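Local coordinates for ECXA (PDB 4L63), which is probably a zinc-dependent metallopeptidase, binding a zinc ion through three histidines in a fold of the metzincin kind, at residues I13-H18 / Y177-V182; Y23-I28 / E232-M237; S27-V32 / T106-S111; N34-D39 / V90-T95; N69-S74 / R228-G233. All coordinates share one frame; numbering follows the deposited sequence.

Contact 1 (I13-H18 / Y177-V182)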
# COMPACT_ATOMS: atom_id res chain seq x y z
N ILE A 13 5.47 13.43 -10.32
CA ILE A 13 4.44 14.17 -11.02
C ILE A 13 4.69 14.10 -12.52
O ILE A 13 5.79 14.38 -12.98
CB ILE A 13 4.41 15.65 -10.59
CG1 ILE A 13 4.27 15.76 -9.06
CG2 ILE A 13 3.32 16.42 -11.34
CD1 ILE A 13 3.01 15.11 -8.51
N GLY A 14 3.66 13.72 -13.27
CA GLY A 14 3.77 13.58 -14.72
C GLY A 14 3.03 14.70 -15.41
O GLY A 14 2.16 15.33 -14.81
N TYR A 15 3.35 14.96 -16.66
CA TYR A 15 2.76 16.05 -17.43
C TYR A 15 1.48 15.63 -18.11
O TYR A 15 1.52 14.81 -18.97
CB TYR A 15 3.77 16.49 -18.47
CG TYR A 15 3.70 17.93 -18.90
CD1 TYR A 15 4.82 18.62 -19.28
CD2 TYR A 15 2.51 18.59 -18.94
CE1 TYR A 15 4.75 19.92 -19.66
CE2 TYR A 15 2.43 19.89 -19.33
CZ TYR A 15 3.56 20.55 -19.70
OH TYR A 15 3.46 21.85 -20.09
N ALA A 16 0.37 16.21 -17.72
CA ALA A 16 -0.92 15.92 -18.34
C ALA A 16 -1.35 17.10 -19.20
O ALA A 16 -0.88 18.21 -18.99
CB ALA A 16 -1.97 15.62 -17.29
N ASP A 17 -2.22 16.86 -20.17
CA ASP A 17 -2.69 17.96 -21.01
C ASP A 17 -3.84 18.73 -20.36
O ASP A 17 -4.11 18.57 -19.17
CB ASP A 17 -3.11 17.45 -22.40
CG ASP A 17 -4.20 16.39 -22.35
OD1 ASP A 17 -5.05 16.42 -21.44
OD2 ASP A 17 -4.22 15.54 -23.26
N HIS A 18 -4.52 19.54 -21.15
CA HIS A 18 -5.54 20.44 -20.61
C HIS A 18 -6.82 19.70 -20.24
O HIS A 18 -7.73 20.30 -19.66
CB HIS A 18 -5.82 21.56 -21.61
CG HIS A 18 -4.59 22.19 -22.17
ND1 HIS A 18 -3.92 23.22 -21.55
CD2 HIS A 18 -3.89 21.93 -23.31
CE1 HIS A 18 -2.87 23.57 -22.27
NE2 HIS A 18 -2.83 22.80 -23.35
N TYR A 177 -0.24 24.44 -13.00
CA TYR A 177 -0.48 24.60 -14.43
C TYR A 177 0.80 24.92 -15.20
O TYR A 177 1.65 25.69 -14.74
CB TYR A 177 -1.52 25.70 -14.67
CG TYR A 177 -2.95 25.27 -14.44
CD1 TYR A 177 -3.41 24.95 -13.16
CD2 TYR A 177 -3.86 25.21 -15.49
CE1 TYR A 177 -4.72 24.56 -12.95
CE2 TYR A 177 -5.17 24.82 -15.28
CZ TYR A 177 -5.59 24.50 -14.01
OH TYR A 177 -6.90 24.12 -13.80
N PHE A 178 0.92 24.34 -16.39
CA PHE A 178 2.11 24.50 -17.22
C PHE A 178 1.67 24.81 -18.66
O PHE A 178 0.48 24.75 -18.95
CB PHE A 178 2.98 23.24 -17.12
CG PHE A 178 3.53 23.03 -15.74
CD1 PHE A 178 4.73 23.61 -15.37
CD2 PHE A 178 2.84 22.27 -14.81
CE1 PHE A 178 5.24 23.44 -14.09
CE2 PHE A 178 3.34 22.09 -13.53
CZ PHE A 178 4.54 22.67 -13.17
N PRO A 179 2.62 25.17 -19.54
CA PRO A 179 2.23 25.58 -20.90
C PRO A 179 1.35 24.60 -21.66
O PRO A 179 0.49 25.04 -22.43
CB PRO A 179 3.58 25.72 -21.62
CG PRO A 179 4.50 26.16 -20.55
CD PRO A 179 4.06 25.44 -19.30
N HIS A 180 1.53 23.30 -21.45
CA HIS A 180 0.78 22.32 -22.24
C HIS A 180 -0.18 21.50 -21.39
O HIS A 180 -0.67 20.46 -21.83
CB HIS A 180 1.75 21.41 -23.00
CG HIS A 180 2.56 22.13 -24.03
ND1 HIS A 180 3.94 22.16 -24.01
CD2 HIS A 180 2.19 22.85 -25.12
CE1 HIS A 180 4.38 22.87 -25.03
NE2 HIS A 180 3.34 23.30 -25.72
N GLY A 181 -0.45 21.97 -20.18
CA GLY A 181 -1.40 21.29 -19.32
C GLY A 181 -1.18 21.48 -17.84
O GLY A 181 -1.04 22.61 -17.35
N VAL A 182 -1.14 20.37 -17.11
CA VAL A 182 -1.14 20.40 -15.65
C VAL A 182 -0.35 19.20 -15.12
O VAL A 182 -0.34 18.14 -15.75
CB VAL A 182 -2.60 20.41 -15.10
CG1 VAL A 182 -3.35 19.15 -15.53
CG2 VAL A 182 -2.61 20.55 -13.57
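Tyr-15 reaches to the turn at residues 178-181 and offers its phenol oxygen to a backbone N-H: His-180 N donates to Tyr-15 OH at 2.8 Å, with an N-H...O angle of 153°. The ring leaves its strand with CG anti to the backbone N (chi1 -152°). Its hydroxyl also rests against two methylenes, 3.3 Å from Phe-178 CB and 3.4 Å from His-180 CB, while Gly-181 N lies at the ring edge, near its plane. A side chain of one strand thus grips the type I turn, Phe-178 to Gly-181, that links strands 177-178 and 181-186.

Val-182, just past that turn, carries the backbone half of the contact. It forms an antiparallel hydrogen-bonded pair with Ala-16, in which Ala-16 N donates to Val-182 O (2.8 Å) and Val-182 N to Ala-16 O (2.9 Å). On one face of this ladder Val-182 CG1 approaches Ala-16 CB. The backbones run nearest where the CA atoms of Asp-17 and Gly-181 are 4.0 Å apart; Gly-181 CA also makes a CA-H...O contact of 3.1 Å to Ala-16 O, and its positive phi of 152° suits glycine. One face of the His-18 imidazole lies over Gly-181 CA and His-180 O.

Strand 181-186 occupies the middle of this antiparallel sheet, flanked by 12-16 and 177-178. Tyr-15 and Ile-13 bond through their backbones to Gly-167 and Leu-169, just beyond helix 146-165 with its zinc ligands His-160 and His-164.

Contact 2 (Y23-I28 / E232-M237); sequences YNITSI and EGVRVM
Ile-25 and Met-237 join the first turn of one helix to the last turns of another, in a partly buried meeting of the short helix 25-29 with helix 228-239. One main-chain bond holds the junction: Ile-25 N donates to Met-237 O at 2.8 Å, almost straight at 167°. Both partners come from regions where a helix runs short of internal bonds, since the first N-H groups lack a preceding acceptor and the last carbonyls a following donor.

Next to that bond stands a helix N-cap. Asn-24, with CG anti to its backbone N (chi1 -171°), bends OD1 over the helix start, where it accepts from Ser-27 N at 3.0 Å and, weakly, from Thr-26 N. The Ser-27 donor comes from well above the amide carbonyl plane. The N-H groups of the first turn are therefore shared out between the Asn-24 side chain and the end of helix 228-239, an arrangement whose opposed helix ends should also be electrostatically favourable.

Apolar groups fill in around the polar core. CG1 of Ile-25 sits between its backbone N and carbonyl carbon (chi1 64°) and lies 3.3 Å from Met-237 O, while CD1 continues to Val-234 CG1, 4.0 Å away and one helical turn before Met-237. The Met-237 side chain, bent at both chi2 and chi3, carries CE to within 3.2 Å of Tyr-23 O. Thr-26 OG1 adds a hydrogen bond to Arg-238 O, the carbonyl that follows Met-237.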
# COMPACT_ATOMS: atom_id res chain seq x y z
N TYR A 23 0.52 12.91 -21.11
CA TYR A 23 1.20 12.84 -22.39
C TYR A 23 1.85 11.46 -22.55
O TYR A 23 2.38 10.88 -21.60
CB TYR A 23 2.22 13.97 -22.53
CG TYR A 23 1.56 15.30 -22.87
CD1 TYR A 23 1.15 15.58 -24.16
CD2 TYR A 23 1.34 16.26 -21.89
CE1 TYR A 23 0.53 16.78 -24.48
CE2 TYR A 23 0.73 17.46 -22.19
CZ TYR A 23 0.33 17.72 -23.49
OH TYR A 23 -0.28 18.91 -23.81
N ASN A 24 1.75 10.93 -23.75
CA ASN A 24 2.27 9.62 -24.09
C ASN A 24 3.61 9.80 -24.80
O ASN A 24 3.64 10.18 -25.97
CB ASN A 24 1.27 8.89 -24.99
CG ASN A 24 1.63 7.44 -25.21
OD1 ASN A 24 2.80 7.08 -25.38
ND2 ASN A 24 0.62 6.58 -25.22
N ILE A 25 4.71 9.54 -24.10
CA ILE A 25 6.03 9.81 -24.68
C ILE A 25 6.39 8.79 -25.76
O ILE A 25 7.30 9.02 -26.56
CB ILE A 25 7.14 9.86 -23.61
CG1 ILE A 25 7.32 8.51 -22.92
CG2 ILE A 25 6.87 10.98 -22.59
CD1 ILE A 25 8.59 8.42 -22.09
N THR A 26 5.66 7.67 -25.80
CA THR A 26 5.83 6.72 -26.89
C THR A 26 5.22 7.30 -28.16
O THR A 26 5.81 7.23 -29.24
CB THR A 26 5.18 5.35 -26.58
OG1 THR A 26 5.82 4.75 -25.45
CG2 THR A 26 5.32 4.40 -27.78
N SER A 27 4.03 7.89 -28.03
CA SER A 27 3.37 8.55 -29.15
C SER A 27 4.13 9.79 -29.60
O SER A 27 4.21 10.08 -30.79
CB SER A 27 1.93 8.93 -28.78
OG SER A 27 1.20 7.81 -28.32
N ILE A 28 4.67 10.52 -28.63
CA ILE A 28 5.34 11.78 -28.91
C ILE A 28 6.70 11.58 -29.60
O ILE A 28 6.99 12.25 -30.59
CB ILE A 28 5.54 12.61 -27.61
CG1 ILE A 28 4.19 13.09 -27.08
CG2 ILE A 28 6.45 13.79 -27.86
CD1 ILE A 28 4.26 13.72 -25.68
N GLU A 232 9.00 4.04 -12.34
CA GLU A 232 7.60 3.71 -12.53
C GLU A 232 6.81 4.88 -13.14
O GLU A 232 5.85 4.67 -13.89
CB GLU A 232 6.96 3.28 -11.21
CG GLU A 232 7.46 1.93 -10.71
CD GLU A 232 7.35 0.85 -11.77
OE1 GLU A 232 6.25 0.67 -12.32
OE2 GLU A 232 8.37 0.19 -12.05
N GLY A 233 7.22 6.10 -12.80
CA GLY A 233 6.59 7.30 -13.34
C GLY A 233 6.74 7.34 -14.86
O GLY A 233 5.78 7.61 -15.58
N VAL A 234 7.94 7.05 -15.34
CA VAL A 234 8.19 7.05 -16.79
C VAL A 234 7.45 5.90 -17.48
O VAL A 234 6.96 6.06 -18.60
CB VAL A 234 9.70 7.00 -17.10
CG1 VAL A 234 9.95 6.89 -18.60
CG2 VAL A 234 10.38 8.24 -16.55
N ARG A 235 7.35 4.74 -16.82
CA ARG A 235 6.53 3.65 -17.34
C ARG A 235 5.09 4.09 -17.60
O ARG A 235 4.47 3.68 -18.58
CB ARG A 235 6.51 2.45 -16.40
CG ARG A 235 7.76 1.62 -16.44
CD ARG A 235 7.55 0.25 -15.80
NE ARG A 235 8.77 -0.53 -15.96
CZ ARG A 235 9.10 -1.14 -17.10
NH1 ARG A 235 8.30 -1.06 -18.15
NH2 ARG A 235 10.24 -1.82 -17.18
N VAL A 236 4.55 4.90 -16.70
CA VAL A 236 3.24 5.49 -16.89
C VAL A 236 3.24 6.43 -18.10
O VAL A 236 2.34 6.36 -18.95
CB VAL A 236 2.77 6.25 -15.64
CG1 VAL A 236 1.51 7.04 -15.94
CG2 VAL A 236 2.54 5.27 -14.49
N MET A 237 4.26 7.28 -18.20
CA MET A 237 4.36 8.26 -19.29
C MET A 237 4.57 7.57 -20.63
O MET A 237 4.27 8.15 -21.67
CB MET A 237 5.49 9.26 -19.04
CG MET A 237 5.35 10.10 -17.76
SD MET A 237 3.72 10.83 -17.52
CE MET A 237 3.65 12.00 -18.88

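Contact 3 (S27-V32 / T106-S111)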
# COMPACT_ATOMS: atom_id res chain seq x y z
N SER A 27 4.03 7.89 -28.03
CA SER A 27 3.37 8.55 -29.15
C SER A 27 4.13 9.79 -29.60
O SER A 27 4.21 10.08 -30.79
CB SER A 27 1.93 8.93 -28.78
OG SER A 27 1.20 7.81 -28.32
N ILE A 28 4.67 10.52 -28.63
CA ILE A 28 5.34 11.78 -28.91
C ILE A 28 6.70 11.58 -29.60
O ILE A 28 6.99 12.25 -30.59
CB ILE A 28 5.54 12.61 -27.61
CG1 ILE A 28 4.19 13.09 -27.08
CG2 ILE A 28 6.45 13.79 -27.86
CD1 ILE A 28 4.26 13.72 -25.68
N TYR A 29 7.50 10.66 -29.09
CA TYR A 29 8.86 10.47 -29.61
C TYR A 29 8.98 9.30 -30.59
O TYR A 29 9.95 9.21 -31.34
CB TYR A 29 9.84 10.26 -28.46
CG TYR A 29 9.92 11.44 -27.51
CD1 TYR A 29 10.08 12.73 -27.99
CD2 TYR A 29 9.85 11.25 -26.13
CE1 TYR A 29 10.17 13.81 -27.12
CE2 TYR A 29 9.93 12.32 -25.26
CZ TYR A 29 10.09 13.60 -25.76
OH TYR A 29 10.17 14.66 -24.88
N GLY A 30 7.98 8.42 -30.59
CA GLY A 30 8.09 7.16 -31.30
C GLY A 30 8.54 6.10 -30.30
O GLY A 30 8.86 6.43 -29.15
N PRO A 31 8.57 4.83 -30.73
CA PRO A 31 9.03 3.73 -29.87
C PRO A 31 10.48 3.92 -29.40
O PRO A 31 10.85 3.43 -28.33
CB PRO A 31 8.90 2.50 -30.77
CG PRO A 31 7.86 2.88 -31.77
CD PRO A 31 8.08 4.34 -32.03
N VAL A 32 11.27 4.62 -30.21
CA VAL A 32 12.67 4.90 -29.90
C VAL A 32 12.93 6.41 -29.85
O VAL A 32 12.51 7.15 -30.74
CB VAL A 32 13.62 4.25 -30.93
CG1 VAL A 32 13.22 4.65 -32.35
CG2 VAL A 32 15.07 4.62 -30.65
N THR A 106 14.82 22.46 -19.48
CA THR A 106 14.23 21.62 -20.52
C THR A 106 12.86 22.11 -20.96
O THR A 106 12.01 22.45 -20.13
CB THR A 106 14.10 20.14 -20.05
OG1 THR A 106 15.41 19.58 -19.89
CG2 THR A 106 13.32 19.31 -21.05
N ILE A 107 12.63 22.15 -22.27
CA ILE A 107 11.31 22.42 -22.82
C ILE A 107 10.65 21.13 -23.30
O ILE A 107 11.10 20.53 -24.28
CB ILE A 107 11.36 23.41 -23.99
CG1 ILE A 107 11.94 24.75 -23.56
CG2 ILE A 107 9.96 23.59 -24.58
CD1 ILE A 107 11.87 25.81 -24.65
N PHE A 108 9.59 20.71 -22.63
CA PHE A 108 8.84 19.53 -23.04
C PHE A 108 7.87 19.89 -24.15
O PHE A 108 6.94 20.68 -23.95
CB PHE A 108 8.09 18.90 -21.87
CG PHE A 108 7.36 17.62 -22.23
CD1 PHE A 108 8.06 16.43 -22.37
CD2 PHE A 108 5.99 17.62 -22.41
CE1 PHE A 108 7.40 15.26 -22.70
CE2 PHE A 108 5.32 16.45 -22.73
CZ PHE A 108 6.02 15.27 -22.88
N ASP A 109 8.08 19.31 -25.32
CA ASP A 109 7.29 19.61 -26.50
C ASP A 109 6.53 18.38 -27.00
O ASP A 109 7.14 17.42 -27.48
CB ASP A 109 8.18 20.17 -27.61
CG ASP A 109 7.43 20.41 -28.90
OD1 ASP A 109 6.21 20.70 -28.84
OD2 ASP A 109 8.05 20.32 -29.98
N PRO A 110 5.19 18.41 -26.89
CA PRO A 110 4.33 17.30 -27.31
C PRO A 110 4.46 16.96 -28.79
O PRO A 110 4.03 15.88 -29.21
CB PRO A 110 2.93 17.80 -26.97
CG PRO A 110 3.14 18.79 -25.85
CD PRO A 110 4.43 19.47 -26.20
N SER A 111 5.02 17.87 -29.58
CA SER A 111 5.25 17.61 -31.00
C SER A 111 6.48 16.72 -31.21
O SER A 111 6.67 16.17 -32.30
CB SER A 111 5.42 18.92 -31.77
OG SER A 111 4.19 19.62 -31.85
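The hydroxyl of Tyr-29 is hydrogen-bonded to both Ile-165 O and Ser-114 OG, and it also touches the Phe-108 ring, with Tyr-29 OH 3.6 Å from Phe-108 CE1. The two rings approach at a slant. Phe-108, its CG anti to the backbone N (chi1 -176°), reaches from the end of strand 104-107 toward helix 25-29 and is also met by Ile-28, whose CD1 lies 3.7 Å from Phe-108 CZ. An extended chi2 of 170° brings that methyl forward.

Ile-28 straddles a carbonyl as well: Pro-110 O lies 3.5 Å from both CG1 and CG2 of Ile-28, and Asp-109 O is 3.7 Å from CG2. The same CG2 lies over one face of the Tyr-29 ring, close to its rim, so that neighbouring side chains of the helix pack on each other as well as on the loop. The loop keeps its form through an Asx turn, in which Ser-111 N donates to Asp-109 OD1 at 3.2 Å from above the carboxylate plane.

The Tyr-29 hydroxyl and Asp-109 OD1 thus find their partners outside this interface or within the loop, Ile-165 at the end of helix 146-165 being one of them. Helix 25-29 and the 108-111 loop meet instead through methyls, aromatic rings and carbonyl oxygens, an association in which shape counts for more than bond direction.

Contact 4 (N34-D39 / V90-T95)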
# COMPACT_ATOMS: atom_id res chain seq x y z
N ASN A 34 14.91 9.41 -30.53
CA ASN A 34 16.00 9.91 -31.34
C ASN A 34 16.46 11.27 -30.82
O ASN A 34 15.63 12.15 -30.60
CB ASN A 34 15.53 10.02 -32.79
CG ASN A 34 15.65 8.72 -33.55
OD1 ASN A 34 16.32 7.78 -33.11
ND2 ASN A 34 14.91 8.61 -34.64
N TYR A 35 17.75 11.45 -30.60
CA TYR A 35 18.21 12.73 -30.06
C TYR A 35 19.54 13.20 -30.63
O TYR A 35 20.39 12.40 -31.01
CB TYR A 35 18.30 12.64 -28.54
CG TYR A 35 19.39 11.73 -28.02
CD1 TYR A 35 19.16 10.36 -27.86
CD2 TYR A 35 20.63 12.23 -27.67
CE1 TYR A 35 20.14 9.53 -27.38
CE2 TYR A 35 21.63 11.40 -27.19
CZ TYR A 35 21.38 10.05 -27.05
OH TYR A 35 22.36 9.22 -26.57
N THR A 36 19.71 14.52 -30.69
CA THR A 36 20.94 15.12 -31.22
C THR A 36 21.79 15.73 -30.11
O THR A 36 21.26 16.33 -29.16
CB THR A 36 20.63 16.21 -32.28
OG1 THR A 36 20.15 17.39 -31.63
CG2 THR A 36 19.61 15.71 -33.29
N VAL A 37 23.10 15.57 -30.22
CA VAL A 37 24.05 16.14 -29.27
C VAL A 37 25.27 16.73 -29.98
O VAL A 37 26.09 15.99 -30.54
CB VAL A 37 24.53 15.10 -28.23
CG1 VAL A 37 25.57 15.71 -27.31
CG2 VAL A 37 23.36 14.56 -27.42
N PRO A 38 25.47 18.03 -29.90
CA PRO A 38 26.58 18.69 -30.57
C PRO A 38 27.98 18.33 -30.06
O PRO A 38 28.16 18.04 -28.90
CB PRO A 38 26.27 20.16 -30.34
CG PRO A 38 24.76 20.19 -30.38
CD PRO A 38 24.25 18.84 -29.95
N ASP A 39 28.97 18.40 -30.96
CA ASP A 39 30.29 17.77 -30.85
C ASP A 39 31.14 18.18 -29.66
O ASP A 39 31.90 17.36 -29.15
CB ASP A 39 31.12 18.01 -32.13
CG ASP A 39 32.58 17.49 -32.02
OD1 ASP A 39 32.78 16.30 -31.72
OD2 ASP A 39 33.53 18.28 -32.22
N VAL A 90 12.75 16.28 -33.24
CA VAL A 90 13.72 15.41 -32.59
C VAL A 90 14.22 16.04 -31.28
O VAL A 90 14.37 17.26 -31.20
CB VAL A 90 14.92 15.11 -33.53
CG1 VAL A 90 16.04 14.39 -32.79
CG2 VAL A 90 14.47 14.29 -34.73
N VAL A 91 14.45 15.22 -30.26
CA VAL A 91 14.96 15.71 -28.99
C VAL A 91 16.33 16.37 -29.17
O VAL A 91 17.22 15.80 -29.81
CB VAL A 91 15.07 14.58 -27.95
CG1 VAL A 91 15.74 15.08 -26.67
CG2 VAL A 91 13.70 14.01 -27.65
N SER A 92 16.49 17.57 -28.62
CA SER A 92 17.71 18.34 -28.82
C SER A 92 18.43 18.64 -27.51
O SER A 92 17.84 19.17 -26.57
CB SER A 92 17.39 19.65 -29.54
OG SER A 92 16.50 19.42 -30.62
N PHE A 93 19.72 18.31 -27.46
CA PHE A 93 20.57 18.71 -26.35
C PHE A 93 21.48 19.84 -26.81
O PHE A 93 21.85 19.88 -27.98
CB PHE A 93 21.38 17.52 -25.83
CG PHE A 93 20.56 16.51 -25.07
CD1 PHE A 93 19.82 15.56 -25.74
CD2 PHE A 93 20.54 16.52 -23.68
CE1 PHE A 93 19.06 14.63 -25.04
CE2 PHE A 93 19.78 15.60 -22.98
CZ PHE A 93 19.04 14.65 -23.66
N SER A 94 21.83 20.75 -25.91
CA SER A 94 22.70 21.86 -26.25
C SER A 94 23.24 22.58 -25.02
O SER A 94 22.80 22.33 -23.89
CB SER A 94 21.97 22.87 -27.15
OG SER A 94 20.83 23.40 -26.49
N THR A 95 24.19 23.48 -25.25
CA THR A 95 24.75 24.31 -24.20
C THR A 95 24.38 25.76 -24.45
O THR A 95 24.18 26.17 -25.60
CB THR A 95 26.28 24.18 -24.12
OG1 THR A 95 26.86 24.51 -25.38
CG2 THR A 95 26.68 22.76 -23.75
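Phe-93 tucks its ring beside Tyr-35 and Val-37, filling the hollow between these two side chains. Its CE1 lies 3.9 Å from Tyr-35 CD2, and its CB is equally far from Val-37 CG2. The aromatic pair is oblique, with centroids 5.7 Å apart and planes at 71°. Val-37 CG2 also stands at the Tyr-35 ring edge, so the valine methyl wedges against both aromatic residues. Near the start of the strands, the CB atoms of Tyr-35 and Val-91 pack on the same face.

These are neighbouring parallel strands of a five-stranded mixed sheet whose one antiparallel member, 104-107, lies at an edge, the topology familiar from the N-terminal subdomain of metzincins. Thr-36 bonds through both its N-H and its carbonyl: Thr-36 N donates to Val-91 O (2.9 Å) and Phe-93 N to Thr-36 O (3.0 Å), while the bond from Val-91 N to Asn-34 O is weak.

Across the sheet from the rings, Thr-36 CG2 meets Val-90 CG1 at 3.8 Å. That valine methyl lies 3.2 Å from Asn-34 O, a tight fit. Helices 60-70 and 146-165 pack on the aromatic face, Val-64 touching Tyr-35 and Phe-93 alike, and Ile-162 touching Phe-93.

Contact 5 (N69-S74 / R228-G233); sequences NEWAPS and RNDIEG
Ile-231 is the bump of this contact, a branched side chain of helix 228-239 set against the backbone of residues 70-74. Its CG2 lies 3.6 Å from Ser-74 N and also touches Pro-73 CB. The other branch, with CG1 anti to the carbonyl carbon (chi1 -64°), ends in CD1, which is 4.1 Å from both Glu-70 O and Trp-71 O. Beside it the six-membered ring of Trp-71 turns its rim to the helix: Trp-71 CZ3 is 3.7 Å from Asp-230 O, which lies in the indole plane, and 3.8 Å from Asp-230 CB. Apolar touch and ring-edge contact do the joining here.

A second layer keeps these groups in place. Trp-71 O is gripped twice by Ser-74, from OG at 2.7 Å and from N at 3.0 Å, which folds the 71-74 segment into the compact 3-10 turn that Ile-231 meets. The indole is fixed from its far end, where Trp-71 NE1 bonds to Lys-159 O; outside the two segments, the side chain of that lysine pairs with Glu-70 in a salt bridge. The Asp-230 carboxylate is held by other partners: OD1 bonds to Ser-197 OG and OD2 to the backbone N of Ser-227 and of Ile-198, Ser-197 and Ile-198 probably belonging to the Met-turn of metzincins.

Trp-71 thus stands among three helices, at the end region of 60-70, packing on 228-239 through Asp-230, Ile-231 and Val-234, and bonding to 146-165 one residue before the zinc ligand His-160.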
# COMPACT_ATOMS: atom_id res chain seq x y z
N ASN A 69 20.86 5.93 -19.99
CA ASN A 69 20.98 4.55 -19.54
C ASN A 69 20.51 4.39 -18.10
O ASN A 69 20.07 3.32 -17.70
CB ASN A 69 22.41 4.07 -19.66
CG ASN A 69 22.53 2.58 -19.45
OD1 ASN A 69 22.19 1.78 -20.32
ND2 ASN A 69 22.99 2.19 -18.26
N GLU A 70 20.65 5.47 -17.33
CA GLU A 70 20.14 5.52 -15.96
C GLU A 70 18.64 5.31 -15.94
O GLU A 70 18.08 4.77 -14.98
CB GLU A 70 20.46 6.87 -15.32
CG GLU A 70 21.92 7.15 -15.08
CD GLU A 70 22.37 6.71 -13.71
OE1 GLU A 70 22.15 7.48 -12.75
OE2 GLU A 70 22.94 5.61 -13.60
N TRP A 71 17.98 5.78 -17.00
CA TRP A 71 16.52 5.75 -17.08
C TRP A 71 16.02 4.52 -17.84
O TRP A 71 14.82 4.27 -17.90
CB TRP A 71 16.00 7.03 -17.74
CG TRP A 71 16.12 8.26 -16.89
CD1 TRP A 71 17.15 9.16 -16.89
CD2 TRP A 71 15.17 8.72 -15.93
NE1 TRP A 71 16.89 10.16 -15.98
CE2 TRP A 71 15.69 9.91 -15.37
CE3 TRP A 71 13.94 8.25 -15.47
CZ2 TRP A 71 15.01 10.64 -14.39
CZ3 TRP A 71 13.26 8.97 -14.49
CH2 TRP A 71 13.81 10.15 -13.96
N ALA A 72 16.97 3.76 -18.39
CA ALA A 72 16.66 2.56 -19.17
C ALA A 72 15.77 1.51 -18.46
O ALA A 72 14.99 0.83 -19.13
CB ALA A 72 17.96 1.90 -19.62
N PRO A 73 15.88 1.36 -17.12
CA PRO A 73 14.94 0.45 -16.44
C PRO A 73 13.45 0.76 -16.65
O PRO A 73 12.61 -0.10 -16.39
CB PRO A 73 15.31 0.62 -14.96
CG PRO A 73 16.76 0.92 -14.99
CD PRO A 73 16.99 1.75 -16.22
N SER A 74 13.13 1.97 -17.13
CA SER A 74 11.75 2.32 -17.43
C SER A 74 11.25 1.66 -18.71
O SER A 74 10.04 1.62 -18.96
CB SER A 74 11.60 3.84 -17.54
OG SER A 74 12.23 4.30 -18.72
N ARG A 228 13.12 4.35 -7.61
CA ARG A 228 12.14 3.35 -8.02
C ARG A 228 10.88 4.03 -8.56
O ARG A 228 10.39 3.68 -9.63
CB ARG A 228 11.75 2.42 -6.87
CG ARG A 228 10.75 1.34 -7.31
CD ARG A 228 9.64 1.15 -6.29
NE ARG A 228 8.64 0.18 -6.73
CZ ARG A 228 7.41 0.51 -7.12
NH1 ARG A 228 7.03 1.79 -7.13
NH2 ARG A 228 6.56 -0.44 -7.50
N ASN A 229 10.36 5.01 -7.83
CA ASN A 229 9.14 5.67 -8.27
C ASN A 229 9.35 6.51 -9.53
O ASN A 229 8.45 6.62 -10.36
CB ASN A 229 8.55 6.53 -7.14
CG ASN A 229 7.92 5.68 -6.04
OD1 ASN A 229 7.94 4.46 -6.12
ND2 ASN A 229 7.34 6.33 -5.04
N ASP A 230 10.54 7.12 -9.67
CA ASP A 230 10.87 7.85 -10.90
C ASP A 230 10.74 6.93 -12.12
O ASP A 230 10.18 7.32 -13.15
CB ASP A 230 12.29 8.40 -10.84
CG ASP A 230 12.43 9.59 -9.91
OD1 ASP A 230 11.41 10.26 -9.62
OD2 ASP A 230 13.57 9.85 -9.47
N ILE A 231 11.26 5.72 -11.99
CA ILE A 231 11.23 4.73 -13.07
C ILE A 231 9.79 4.32 -13.38
O ILE A 231 9.39 4.26 -14.54
CB ILE A 231 12.06 3.48 -12.71
CG1 ILE A 231 13.54 3.84 -12.56
CG2 ILE A 231 11.87 2.39 -13.75
CD1 ILE A 231 14.18 4.43 -13.82
N GLU A 232 9.00 4.04 -12.34
CA GLU A 232 7.60 3.71 -12.53
C GLU A 232 6.81 4.88 -13.14
O GLU A 232 5.85 4.67 -13.89
CB GLU A 232 6.96 3.28 -11.21
CG GLU A 232 7.46 1.93 -10.71
CD GLU A 232 7.35 0.85 -11.77
OE1 GLU A 232 6.25 0.67 -12.32
OE2 GLU A 232 8.37 0.19 -12.05
N GLY A 233 7.22 6.10 -12.80
CA GLY A 233 6.59 7.30 -13.34
C GLY A 233 6.74 7.34 -14.86
O GLY A 233 5.78 7.61 -15.58

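Contacts 1, 2 and 3 form one cluster knit together by Tyr-23: its OH lies 2.5 Å from His-180 O of contact 1, and its CE1 packs 3.6 Å from Pro-110 CG of contact 3. Contacts 2 and 3 share helix 25-29, and contacts 2 and 5 share helix 228-239, where Val-234 CG2 lies 3.6 Å from Trp-71 CZ3. Tyr-29 CE1 joins contact 3 to the sheet of contact 4 through Val-91 CG2, also at 3.6 Å. Several approach the zinc site of His-160, His-164 and His-170: of the contact residues, Phe-178, Phe-108 and Trp-71 come to about 9, 10 and 10 Å of the zinc ion (side chain to ion).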